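Local coordinates for protein cystalysin (Treponema denticola, PDB 1C7N) that belongs to the class I and II aminotransferase family and holds pyridoxal-5'-phosphate in a pocket of its mixed-sheet domain, at residues H83-Q88 and N249-N254; L168-P173 and T217-I222; K76-D81 and I283-C288. One frame throughout, in Å; residues are numbered along the deposited sequence.

Interaction 1: residues H83-Q88 and N249-N254; sequences HQWDIQ and NIIIKN. Unlike the reference sequence in segment 83-88: Gln88 (reference Glu).
With its CG anti to the backbone N (chi1 -174°), Trp85 brings its indole against Ile251, while Ile87 sets CG1 between its own N and carbonyl carbon (chi1 68°), and an extended chi2 of 172° then carries CD1 on to the same partner. Ile251 lies on strand 248-251, next to the edge strand 92-95 in the seven-stranded mixed sheet of the aminotransferase fold, and the segment 83-88 is the loop that leads from helix 69-83 to that edge strand. The contact is purely apolar and buried. The six-membered end of the indole slides past Ile251, with CH2 of Trp85 at 3.7 Å from CG1 of Ile251 and CZ2 of Trp85 at 3.9 Å from CG2 of Ile251; the approach to the ring is oblique. Ile87 crosses Ile251 at about a right angle. CG2 of Ile87 lies over the centre of one face of the Trp85 ring, 3.3 Å above the plane. Met79 of helix 69-83 touches both Trp85 and Ile87, and Ile92 of the edge strand touches Ile251. At the methyl end of the contact, CD1 of Ile87 stands 4.1 Å from CD1 of Ile251.

Interaction 2: residues L168-P173 and T217-I222; sequences LLFCSP and TVFQSI
Aromatic packing brings Phe170 and Phe219 together. The planes of the two rings are inclined at 56°, with their centroids 5.4 Å apart. CD2 and CE2 of Phe170 meet CD1 and CE1 of Phe219, the closest approach being 3.8 Å between CD2 of Phe170 and CD1 of Phe219. CE1 of Phe219 lies over one face of the Phe170 ring. A chi1 of -158°, which turns CG away from the backbone N and beside the carbonyl carbon, places the Phe170 ring against Phe219 on its 3-10 turn.

The polar link between the segments runs through a water. OG of Ser172 donates to it over 2.7 Å, and the water in turn donates to the carbonyl O of Thr217 at 2.8 Å, bridging the loop just past the strand end to the residues leading into the turn.

Hydrogen bonds within 217-222 shape the turn itself. The carbonyl O of Val218 accepts twice from one residue, from N of Ser221 at 2.9 Å and from OG of Ser221 at a short 2.5 Å, the hydroxyl approaching in the carbonyl plane. From outside the segment, OE2 of Glu204 anchors the turn by accepting a hydrogen bond from the backbone N of Phe219.

Ser172 is followed by a cis peptide bond to Pro173, and Cys171, which precedes Ser172, touches pyridoxal-5'-phosphate, so the contact flanks the pyridoxal-5'-phosphate pocket. Strand 165-171 runs parallel to its sheet neighbours 115-118 and 199-203. Ile189 of helix 183-195 packs against both phenylalanines, and Ser202 of strand 199-203 touches both as well, placing the aromatic pair between that helix and the central sheet.

Interaction 3: residues K76-D81 and I283-C288; sequences KKWMKD and ICYKEC
The indole of Trp78 and the phenol ring of Tyr285 lie face to face, with planes at 8° and the centroids of the five-membered ring and the phenol 3.6 Å apart. CD2 of Tyr285 sits over the centre of one indole face, 3.3 Å above its plane, and CG of Trp78 lies in the same way over the phenol. CB of Trp78 adds a CH-pi contact at 3.9 Å from the Tyr285 centroid, 21° off the ring normal. The carbonyl O of Tyr285 lies beside the six-membered ring of the indole, 3.6 Å from CZ3 of Trp78. At the indole edge, NE1 of Trp78 is hydrogen-bonded to OD1 of Asp208, which should help fix the rotation of the ring. The chi1 of Trp78, -179°, carries the indole out from its helix. Within helix 69-83, NZ of Lys77 bonds the syn lone pair of OD2 of Asp81 at 2.7 Å, a salt bridge one turn apart. Phe240 of helix 237-240 touches both stacked residues. This is helix-to-helix packing through a buried aromatic stack, joining helices 69-83 and 275-287 of the aminotransferase fold.

Overall arrangement
From the N terminus, the first segment met lies on helix 69-83, and interaction 3 closes the longest loop, from 76-81 to 283-288. Interaction 1 begins in the loop that follows this helix and closes on strand 248-251, nested inside interaction 3. Interaction 2, joining 168-173 to 217-222, is nested within both, and no loops cross. Interactions 1 and 2 reach the same mixed sheet and touch where Trp85 packs against Val218 and Gln220. Interactions 1 and 3 meet where Lys76 NZ approaches Ile87 O and Met79 O approaches Trp85 N. Interactions 2 and 3 do not touch, their nearest atoms being about 6 Å apart; segment 83-88 packs on helix 69-83 and on the sheet side, and helix 275-287 joins through interaction 3.

Interaction 1: residues H83-Q88 and N249-N254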
loop_
_atom_site.group_PDB
_atom_site.type_symbol
_atom_site.label_atom_id
_atom_site.label_comp_id
_atom_site.label_asym_id
_atom_site.label_seq_id
_atom_site.Cartn_x
_atom_site.Cartn_y
_atom_site.Cartn_z
ATOM N N HIS A 83 -8.573 17.691 18.163
ATOM C CA HIS A 83 -8.311 18.932 17.450
ATOM C C HIS A 83 -9.475 19.899 17.232
ATOM O O HIS A 83 -9.361 20.819 16.424
ATOM C CB HIS A 83 -7.662 18.606 16.098
ATOM C CG HIS A 83 -6.370 17.858 16.216
ATOM N ND1 HIS A 83 -6.298 16.481 16.181
ATOM C CD2 HIS A 83 -5.103 18.295 16.402
ATOM C CE1 HIS A 83 -5.041 16.104 16.339
ATOM N NE2 HIS A 83 -4.297 17.185 16.474
ATOM N N GLN A 84 -10.580 19.717 17.951
ATOM C CA GLN A 84 -11.741 20.606 17.794
ATOM C C GLN A 84 -12.041 20.741 16.308
ATOM O O GLN A 84 -12.390 21.821 15.830
ATOM C CB GLN A 84 -11.440 22.007 18.331
ATOM C CG GLN A 84 -10.820 22.068 19.701
ATOM C CD GLN A 84 -10.243 23.442 19.998
ATOM O OE1 GLN A 84 -9.381 23.942 19.264
ATOM N NE2 GLN A 84 -10.715 24.062 21.076
ATOM N N TRP A 85 -11.898 19.641 15.582
ATOM C CA TRP A 85 -12.108 19.639 14.147
ATOM C C TRP A 85 -13.312 18.789 13.773
ATOM O O TRP A 85 -13.328 17.581 14.010
ATOM C CB TRP A 85 -10.841 19.115 13.477
ATOM C CG TRP A 85 -10.835 19.175 11.993
ATOM C CD1 TRP A 85 -11.577 19.999 11.192
ATOM C CD2 TRP A 85 -9.991 18.420 11.122
ATOM N NE1 TRP A 85 -11.243 19.799 9.873
ATOM C CE2 TRP A 85 -10.269 18.836 9.804
ATOM C CE3 TRP A 85 -9.019 17.430 11.329
ATOM C CZ2 TRP A 85 -9.610 18.296 8.694
ATOM C CZ3 TRP A 85 -8.363 16.896 10.226
ATOM C CH2 TRP A 85 -8.661 17.330 8.928
ATOM N N ASP A 86 -14.314 19.431 13.179
ATOM C CA ASP A 86 -15.544 18.757 12.777
ATOM C C ASP A 86 -15.510 18.287 11.321
ATOM O O ASP A 86 -15.649 19.091 10.397
ATOM C CB ASP A 86 -16.732 19.703 12.984
ATOM C CG ASP A 86 -18.071 19.012 12.821
ATOM O OD1 ASP A 86 -19.096 19.725 12.773
ATOM O OD2 ASP A 86 -18.108 17.764 12.750
ATOM N N ILE A 87 -15.315 16.988 11.116
ATOM C CA ILE A 87 -15.294 16.441 9.764
ATOM C C ILE A 87 -16.413 15.416 9.652
ATOM O O ILE A 87 -17.050 15.078 10.647
ATOM C CB ILE A 87 -13.953 15.743 9.440
ATOM C CG1 ILE A 87 -13.793 14.479 10.286
ATOM C CG2 ILE A 87 -12.798 16.696 9.702
ATOM C CD1 ILE A 87 -12.593 13.617 9.895
ATOM N N GLN A 88 -16.663 14.935 8.442
ATOM C CA GLN A 88 -17.696 13.927 8.248
ATOM C C GLN A 88 -17.019 12.639 7.806
ATOM O O GLN A 88 -15.895 12.661 7.313
ATOM C CB GLN A 88 -18.713 14.381 7.199
ATOM C CG GLN A 88 -19.510 15.617 7.602
ATOM C CD GLN A 88 -20.074 15.517 9.006
ATOM O OE1 GLN A 88 -20.580 14.472 9.414
ATOM N NE2 GLN A 88 -19.997 16.611 9.751
ATOM N N ASN A 249 -5.110 8.825 6.527
ATOM C CA ASN A 249 -6.457 9.370 6.465
ATOM C C ASN A 249 -6.404 10.755 5.838
ATOM O O ASN A 249 -6.176 11.758 6.527
ATOM C CB ASN A 249 -7.064 9.444 7.862
ATOM C CG ASN A 249 -7.339 8.081 8.437
ATOM O OD1 ASN A 249 -8.080 7.284 7.848
ATOM N ND2 ASN A 249 -6.743 7.792 9.589
ATOM N N ILE A 250 -6.595 10.798 4.523
ATOM C CA ILE A 250 -6.564 12.052 3.785
ATOM C C ILE A 250 -7.966 12.634 3.842
ATOM O O ILE A 250 -8.927 12.003 3.388
ATOM C CB ILE A 250 -6.149 11.816 2.316
ATOM C CG1 ILE A 250 -5.008 10.800 2.256
ATOM C CG2 ILE A 250 -5.673 13.127 1.696
ATOM C CD1 ILE A 250 -3.738 11.247 2.999
ATOM N N ILE A 251 -8.087 13.829 4.412
ATOM C CA ILE A 251 -9.392 14.468 4.559
ATOM C C ILE A 251 -9.666 15.504 3.478
ATOM O O ILE A 251 -8.918 16.476 3.323
ATOM C CB ILE A 251 -9.514 15.144 5.943
ATOM C CG1 ILE A 251 -9.072 14.170 7.037
ATOM C CG2 ILE A 251 -10.955 15.578 6.192
ATOM C CD1 ILE A 251 -9.829 12.848 7.036
ATOM N N ILE A 252 -10.753 15.293 2.742
ATOM C CA ILE A 252 -11.148 16.189 1.655
ATOM C C ILE A 252 -12.649 16.469 1.714
ATOM O O ILE A 252 -13.467 15.600 1.406
ATOM C CB ILE A 252 -10.816 15.569 0.285
ATOM C CG1 ILE A 252 -9.362 15.086 0.277
ATOM C CG2 ILE A 252 -11.024 16.594 -0.820
ATOM C CD1 ILE A 252 -8.983 14.335 -0.978
ATOM N N LYS A 253 -13.000 17.687 2.114
ATOM C CA LYS A 253 -14.399 18.107 2.229
ATOM C C LYS A 253 -15.150 18.217 0.901
ATOM O O LYS A 253 -16.276 17.733 0.775
ATOM C CB LYS A 253 -14.475 19.459 2.943
ATOM C CG LYS A 253 -15.869 20.066 2.980
ATOM C CD LYS A 253 -15.819 21.519 3.437
ATOM C CE LYS A 253 -17.215 22.084 3.630
ATOM N NZ LYS A 253 -17.209 23.560 3.850
ATOM N N ASN A 254 -14.532 18.867 -0.083
ATOM C CA ASN A 254 -15.162 19.061 -1.385
ATOM C C ASN A 254 -15.337 17.771 -2.181
ATOM O O ASN A 254 -14.363 17.090 -2.503
ATOM C CB ASN A 254 -14.364 20.067 -2.212
ATOM C CG ASN A 254 -15.058 20.424 -3.514
ATOM O OD1 ASN A 254 -14.889 19.749 -4.532
ATOM N ND2 ASN A 254 -15.863 21.480 -3.480
#

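Interaction 2: residues L168-P173 and T217-I222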
loop_
_atom_site.group_PDB
_atom_site.type_symbol
_atom_site.label_atom_id
_atom_site.label_comp_id
_atom_site.label_asym_id
_atom_site.label_seq_id
_atom_site.Cartn_x
_atom_site.Cartn_y
_atom_site.Cartn_z
ATOM N N LEU A 168 -0.374 25.432 -2.662
ATOM C CA LEU A 168 0.566 25.633 -1.574
ATOM C C LEU A 168 0.670 24.329 -0.787
ATOM O O LEU A 168 -0.300 23.892 -0.164
ATOM C CB LEU A 168 0.084 26.751 -0.645
ATOM C CG LEU A 168 0.852 26.885 0.676
ATOM C CD1 LEU A 168 2.327 27.126 0.386
ATOM C CD2 LEU A 168 0.273 28.031 1.500
ATOM N N LEU A 169 1.840 23.701 -0.838
ATOM C CA LEU A 169 2.079 22.459 -0.108
ATOM C C LEU A 169 2.627 22.889 1.251
ATOM O O LEU A 169 3.776 23.307 1.366
ATOM C CB LEU A 169 3.091 21.595 -0.862
ATOM C CG LEU A 169 3.379 20.187 -0.335
ATOM C CD1 LEU A 169 2.076 19.451 -0.033
ATOM C CD2 LEU A 169 4.200 19.427 -1.373
ATOM N N PHE A 170 1.789 22.762 2.274
ATOM C CA PHE A 170 2.117 23.193 3.627
ATOM C C PHE A 170 2.425 22.065 4.616
ATOM O O PHE A 170 1.782 21.016 4.597
ATOM C CB PHE A 170 0.940 24.026 4.145
ATOM C CG PHE A 170 1.289 24.957 5.265
ATOM C CD1 PHE A 170 2.196 25.993 5.069
ATOM C CD2 PHE A 170 0.692 24.814 6.516
ATOM C CE1 PHE A 170 2.502 26.874 6.099
ATOM C CE2 PHE A 170 0.992 25.686 7.547
ATOM C CZ PHE A 170 1.898 26.720 7.341
ATOM N N CYS A 171 3.404 22.292 5.487
ATOM C CA CYS A 171 3.772 21.294 6.496
ATOM C C CYS A 171 3.456 21.883 7.872
ATOM O O CYS A 171 4.009 22.923 8.251
ATOM C CB CYS A 171 5.264 20.955 6.392
ATOM S SG CYS A 171 5.773 19.430 7.244
ATOM N N SER A 172 2.571 21.223 8.619
ATOM C CA SER A 172 2.167 21.735 9.929
ATOM C C SER A 172 1.729 20.655 10.921
ATOM O O SER A 172 0.678 20.038 10.735
ATOM C CB SER A 172 1.020 22.737 9.723
ATOM O OG SER A 172 0.424 23.116 10.945
ATOM N N PRO A 173 2.518 20.415 11.991
ATOM C CA PRO A 173 3.785 21.067 12.348
ATOM C C PRO A 173 4.789 20.961 11.207
ATOM O O PRO A 173 4.710 20.040 10.387
ATOM C CB PRO A 173 4.231 20.300 13.586
ATOM C CG PRO A 173 2.923 19.928 14.226
ATOM C CD PRO A 173 2.124 19.453 13.034
ATOM N N THR A 217 -3.378 23.914 15.374
ATOM C CA THR A 217 -4.644 24.333 14.792
ATOM C C THR A 217 -4.754 23.700 13.411
ATOM O O THR A 217 -3.937 23.979 12.534
ATOM C CB THR A 217 -4.708 25.864 14.621
ATOM O OG1 THR A 217 -4.617 26.499 15.904
ATOM C CG2 THR A 217 -6.014 26.265 13.943
ATOM N N VAL A 218 -5.743 22.833 13.222
ATOM C CA VAL A 218 -5.939 22.210 11.917
ATOM C C VAL A 218 -6.274 23.365 10.981
ATOM O O VAL A 218 -7.276 24.063 11.162
ATOM C CB VAL A 218 -7.102 21.195 11.942
ATOM C CG1 VAL A 218 -7.409 20.725 10.537
ATOM C CG2 VAL A 218 -6.733 20.010 12.821
ATOM N N PHE A 219 -5.419 23.568 9.986
ATOM C CA PHE A 219 -5.582 24.665 9.043
ATOM C C PHE A 219 -6.983 24.856 8.462
ATOM O O PHE A 219 -7.544 25.951 8.551
ATOM C CB PHE A 219 -4.564 24.519 7.911
ATOM C CG PHE A 219 -4.079 25.831 7.351
ATOM C CD1 PHE A 219 -2.928 25.876 6.573
ATOM C CD2 PHE A 219 -4.765 27.017 7.603
ATOM C CE1 PHE A 219 -2.462 27.084 6.053
ATOM C CE2 PHE A 219 -4.309 28.233 7.088
ATOM C CZ PHE A 219 -3.156 28.266 6.312
ATOM N N GLN A 220 -7.559 23.807 7.880
ATOM C CA GLN A 220 -8.884 23.932 7.276
ATOM C C GLN A 220 -10.034 24.060 8.270
ATOM O O GLN A 220 -11.191 24.188 7.870
ATOM C CB GLN A 220 -9.155 22.754 6.336
ATOM C CG GLN A 220 -9.355 21.417 7.028
ATOM C CD GLN A 220 -9.849 20.355 6.064
ATOM O OE1 GLN A 220 -9.083 19.822 5.255
ATOM N NE2 GLN A 220 -11.142 20.057 6.127
ATOM N N SER A 221 -9.726 24.039 9.562
ATOM C CA SER A 221 -10.764 24.155 10.583
ATOM C C SER A 221 -11.081 25.609 10.929
ATOM O O SER A 221 -12.042 25.883 11.646
ATOM C CB SER A 221 -10.330 23.432 11.859
ATOM O OG SER A 221 -9.362 24.193 12.564
ATOM N N ILE A 222 -10.277 26.542 10.424
ATOM C CA ILE A 222 -10.486 27.952 10.732
ATOM C C ILE A 222 -11.384 28.702 9.746
ATOM O O ILE A 222 -11.724 29.859 9.977
ATOM C CB ILE A 222 -9.138 28.708 10.823
ATOM C CG1 ILE A 222 -8.489 28.792 9.445
ATOM C CG2 ILE A 222 -8.208 27.999 11.804
ATOM C CD1 ILE A 222 -7.271 29.692 9.389
HETATM O O HOH W 1 -2.182 23.434 10.473
#

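Interaction 3: residues K76-D81 and I283-C288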
loop_
_atom_site.group_PDB
_atom_site.type_symbol
_atom_site.label_atom_id
_atom_site.label_comp_id
_atom_site.label_asym_id
_atom_site.label_seq_id
_atom_site.Cartn_x
_atom_site.Cartn_y
_atom_site.Cartn_z
ATOM N N LYS A 76 -13.074 10.290 12.826
ATOM C CA LYS A 76 -13.851 11.515 12.977
ATOM C C LYS A 76 -13.837 11.942 14.448
ATOM O O LYS A 76 -13.688 13.126 14.765
ATOM C CB LYS A 76 -15.290 11.267 12.505
ATOM C CG LYS A 76 -16.304 12.366 12.820
ATOM C CD LYS A 76 -17.679 11.978 12.255
ATOM C CE LYS A 76 -18.829 12.712 12.937
ATOM N NZ LYS A 76 -18.786 14.187 12.742
ATOM N N LYS A 77 -13.982 10.969 15.341
ATOM C CA LYS A 77 -13.984 11.239 16.774
ATOM C C LYS A 77 -12.621 11.762 17.230
ATOM O O LYS A 77 -12.541 12.658 18.065
ATOM C CB LYS A 77 -14.346 9.968 17.552
ATOM C CG LYS A 77 -14.614 10.202 19.033
ATOM C CD LYS A 77 -15.061 8.926 19.730
ATOM C CE LYS A 77 -15.682 9.218 21.089
ATOM N NZ LYS A 77 -14.767 9.957 22.002
ATOM N N TRP A 78 -11.547 11.204 16.684
ATOM C CA TRP A 78 -10.206 11.660 17.047
ATOM C C TRP A 78 -10.022 13.130 16.648
ATOM O O TRP A 78 -9.510 13.933 17.423
ATOM C CB TRP A 78 -9.146 10.780 16.369
ATOM C CG TRP A 78 -7.713 11.153 16.687
ATOM C CD1 TRP A 78 -6.881 11.935 15.938
ATOM C CD2 TRP A 78 -6.945 10.718 17.816
ATOM N NE1 TRP A 78 -5.638 12.010 16.529
ATOM C CE2 TRP A 78 -5.650 11.273 17.682
ATOM C CE3 TRP A 78 -7.223 9.912 18.929
ATOM C CZ2 TRP A 78 -4.635 11.043 18.617
ATOM C CZ3 TRP A 78 -6.213 9.684 19.858
ATOM C CH2 TRP A 78 -4.935 10.248 19.694
ATOM N N MET A 79 -10.457 13.489 15.446
ATOM C CA MET A 79 -10.320 14.872 14.997
ATOM C C MET A 79 -11.093 15.822 15.905
ATOM O O MET A 79 -10.636 16.931 16.176
ATOM C CB MET A 79 -10.815 15.037 13.562
ATOM C CG MET A 79 -10.075 14.183 12.551
ATOM S SD MET A 79 -8.275 14.217 12.766
ATOM C CE MET A 79 -7.838 12.748 11.830
ATOM N N LYS A 80 -12.259 15.382 16.373
ATOM C CA LYS A 80 -13.083 16.214 17.243
ATOM C C LYS A 80 -12.472 16.403 18.621
ATOM O O LYS A 80 -12.181 17.522 19.026
ATOM C CB LYS A 80 -14.483 15.614 17.405
ATOM C CG LYS A 80 -15.352 16.402 18.378
ATOM C CD LYS A 80 -16.703 15.752 18.622
ATOM C CE LYS A 80 -17.492 16.527 19.673
ATOM N NZ LYS A 80 -17.571 17.978 19.329
ATOM N N ASP A 81 -12.284 15.301 19.337
ATOM C CA ASP A 81 -11.724 15.343 20.684
ATOM C C ASP A 81 -10.308 15.913 20.771
ATOM O O ASP A 81 -9.999 16.680 21.677
ATOM C CB ASP A 81 -11.726 13.940 21.296
ATOM C CG ASP A 81 -13.109 13.300 21.302
ATOM O OD1 ASP A 81 -14.113 14.025 21.151
ATOM O OD2 ASP A 81 -13.189 12.065 21.472
ATOM N N ILE A 283 -7.264 0.955 16.792
ATOM C CA ILE A 283 -6.764 0.595 18.117
ATOM C C ILE A 283 -5.995 1.753 18.751
ATOM O O ILE A 283 -6.167 2.045 19.935
ATOM C CB ILE A 283 -5.818 -0.614 18.060
ATOM C CG1 ILE A 283 -6.570 -1.859 17.580
ATOM C CG2 ILE A 283 -5.220 -0.866 19.443
ATOM C CD1 ILE A 283 -5.658 -3.038 17.302
ATOM N N CYS A 284 -5.138 2.401 17.964
ATOM C CA CYS A 284 -4.336 3.517 18.471
ATOM C C CYS A 284 -5.175 4.674 18.994
ATOM O O CYS A 284 -4.952 5.164 20.104
ATOM C CB CYS A 284 -3.388 4.044 17.386
ATOM S SG CYS A 284 -1.965 2.971 17.023
ATOM N N TYR A 285 -6.124 5.124 18.179
ATOM C CA TYR A 285 -6.989 6.236 18.552
ATOM C C TYR A 285 -7.873 5.901 19.749
ATOM O O TYR A 285 -8.124 6.752 20.603
ATOM C CB TYR A 285 -7.864 6.637 17.357
ATOM C CG TYR A 285 -7.134 7.408 16.274
ATOM C CD1 TYR A 285 -7.757 7.702 15.059
ATOM C CD2 TYR A 285 -5.839 7.896 16.483
ATOM C CE1 TYR A 285 -7.114 8.464 14.083
ATOM C CE2 TYR A 285 -5.191 8.657 15.512
ATOM C CZ TYR A 285 -5.835 8.939 14.318
ATOM O OH TYR A 285 -5.207 9.709 13.364
ATOM N N LYS A 286 -8.338 4.659 19.815
ATOM C CA LYS A 286 -9.197 4.242 20.916
ATOM C C LYS A 286 -8.493 3.851 22.212
ATOM O O LYS A 286 -9.012 4.113 23.294
ATOM C CB LYS A 286 -10.072 3.063 20.490
ATOM C CG LYS A 286 -11.189 3.399 19.533
ATOM C CD LYS A 286 -12.045 2.159 19.283
ATOM C CE LYS A 286 -13.278 2.492 18.464
ATOM N NZ LYS A 286 -14.104 1.274 18.223
ATOM N N GLU A 287 -7.313 3.241 22.112
ATOM C CA GLU A 287 -6.621 2.744 23.302
ATOM C C GLU A 287 -5.230 3.252 23.657
ATOM O O GLU A 287 -4.792 3.073 24.792
ATOM C CB GLU A 287 -6.518 1.216 23.218
ATOM C CG GLU A 287 -7.819 0.486 22.921
ATOM C CD GLU A 287 -7.613 -1.012 22.774
ATOM O OE1 GLU A 287 -7.132 -1.642 23.740
ATOM O OE2 GLU A 287 -7.929 -1.564 21.692
ATOM N N CYS A 288 -4.530 3.874 22.719
ATOM C CA CYS A 288 -3.164 4.288 23.000
ATOM C C CYS A 288 -2.919 5.723 23.438
ATOM O O CYS A 288 -1.808 6.228 23.306
ATOM C CB CYS A 288 -2.301 3.944 21.793
ATOM S SG CYS A 288 -2.445 2.191 21.347
#